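Local structure of mRNA export factor GLE1 (Saccharomyces cerevisiae, 6B4E) at residues Q241-Q244 / A250-L253. The protein serves as a component of the nuclear pore complex that acts in mRNA export and binds inositol hexakisphosphate and translation initiation factors. Sequence-based numbering, arbitrary orientation.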
loop_
_atom_site.group_PDB
_atom_site.type_symbol
_atom_site.label_atom_id
_atom_site.label_comp_id
_atom_site.label_asym_id
_atom_site.label_seq_id
_atom_site.Cartn_x
_atom_site.Cartn_y
_atom_site.Cartn_z
ATOM N N GLN A 241 7.275 -7.598 11.437
ATOM C CA GLN A 241 8.375 -6.688 11.170
ATOM C C GLN A 241 8.131 -5.305 11.762
ATOM O O GLN A 241 9.089 -4.596 12.090
ATOM C CB GLN A 241 8.603 -6.586 9.665
ATOM C CG GLN A 241 9.096 -7.860 9.033
ATOM C CD GLN A 241 7.995 -8.886 8.818
ATOM O OE1 GLN A 241 6.807 -8.553 8.704
ATOM N NE2 GLN A 241 8.392 -10.151 8.733
ATOM N N PHE A 242 6.866 -4.903 11.882
ATOM C CA PHE A 242 6.525 -3.638 12.532
ATOM C C PHE A 242 6.947 -3.658 13.992
ATOM O O PHE A 242 7.523 -2.693 14.499
ATOM C CB PHE A 242 5.017 -3.415 12.400
ATOM C CG PHE A 242 4.532 -2.033 12.791
ATOM C CD1 PHE A 242 4.862 -0.920 12.033
ATOM C CD2 PHE A 242 3.679 -1.874 13.869
ATOM C CE1 PHE A 242 4.387 0.327 12.374
ATOM C CE2 PHE A 242 3.208 -0.621 14.219
ATOM C CZ PHE A 242 3.556 0.477 13.462
ATOM N N LEU A 243 6.691 -4.774 14.673
ATOM C CA LEU A 243 7.162 -4.944 16.044
ATOM C C LEU A 243 8.683 -4.927 16.132
ATOM O O LEU A 243 9.247 -4.398 17.102
ATOM C CB LEU A 243 6.613 -6.254 16.623
ATOM C CG LEU A 243 5.126 -6.224 16.936
ATOM C CD1 LEU A 243 4.615 -7.636 17.131
ATOM C CD2 LEU A 243 4.875 -5.424 18.178
ATOM N N GLN A 244 9.366 -5.541 15.162
ATOM C CA GLN A 244 10.826 -5.482 15.133
ATOM C C GLN A 244 11.309 -4.049 15.046
ATOM O O GLN A 244 12.299 -3.669 15.694
ATOM C CB GLN A 244 11.363 -6.293 13.954
ATOM C CG GLN A 244 11.117 -7.777 14.129
ATOM C CD GLN A 244 11.413 -8.608 12.884
ATOM O OE1 GLN A 244 11.662 -8.093 11.795
ATOM N NE2 GLN A 244 11.332 -9.913 13.044
ATOM N N ALA A 250 5.334 0.169 18.638
ATOM C CA ALA A 250 4.511 -0.649 17.755
ATOM C C ALA A 250 3.452 -1.395 18.544
ATOM O O ALA A 250 2.290 -1.452 18.130
ATOM C CB ALA A 250 5.372 -1.650 16.996
ATOM N N SER A 251 3.827 -1.961 19.689
ATOM C CA SER A 251 2.870 -2.748 20.469
ATOM C C SER A 251 1.703 -1.896 20.934
ATOM O O SER A 251 0.555 -2.339 20.897
ATOM C CB SER A 251 3.553 -3.387 21.677
ATOM O OG SER A 251 4.552 -4.318 21.284
ATOM N N LYS A 252 1.975 -0.681 21.409
ATOM C CA LYS A 252 0.884 0.209 21.797
ATOM C C LYS A 252 -0.052 0.468 20.622
ATOM O O LYS A 252 -1.273 0.559 20.797
ATOM C CB LYS A 252 1.437 1.532 22.320
ATOM C CG LYS A 252 2.172 1.385 23.648
ATOM C CD LYS A 252 3.177 2.502 23.888
ATOM C CE LYS A 252 2.535 3.866 23.883
ATOM N NZ LYS A 252 3.543 4.944 24.178
ATOM N N LEU A 253 0.499 0.596 19.415
ATOM C CA LEU A 253 -0.345 0.930 18.276
ATOM C C LEU A 253 -1.129 -0.290 17.806
ATOM O O LEU A 253 -2.282 -0.158 17.372
ATOM C CB LEU A 253 0.524 1.527 17.160
ATOM C CG LEU A 253 -0.174 2.170 15.963
ATOM C CD1 LEU A 253 -1.355 3.023 16.379
ATOM C CD2 LEU A 253 0.825 2.997 15.198
#
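A250 presses its methyl group into the notch between F242 and L243, and this small residue illustrates how a helix can be folded back upon itself. CA of L243 and CA of A250 lie 5.3 Å apart, roughly half the separation that seven residues span in a straight alpha helix, so helix 225-264 must bend sharply between the two segments. On the tight side, CB of A250 sits 3.5 Å from the carbonyl O of F242 and 3.6 Å from CD2 of its ring, meeting the ring obliquely. The phenyl group reaches across because CG is anti to the backbone N (chi1 -169°), which extends the ring beyond A250 until CZ comes 4.1 Å from CD2 of L253. That methyl lies at the ring edge, near its plane, and the two side chains cross at about a right angle. Replacing F242 with an alanine would probably open a gap beside A250 and take away the ring edge against which CD2 of L253 packs. L212 of helix 206-216 touches both F242 and L253, while W234 and Y246 bring their own rings against the phenyl group.

The flank formed by L243 and S251 is the more open one, reaching partly to solvent. Here L243 rests CD2 4.0 Å from CB of A250 and 3.3 Å from OG of S251, a contact without a hydrogen bond. The hydroxyl is satisfied instead by the carbonyl O of G247, in the intervening bend, and W283 of helix 271-284 packs on both L243 and S251. No hydrogen bond joins the two segments; the contact is made by van der Waals packing, mostly of apolar groups. An aromatic ring packed between the two arms, with alanine at their closest approach, fills the inside of a sharp bend in helix 225-264, in the helical C-terminal domain of GLE1.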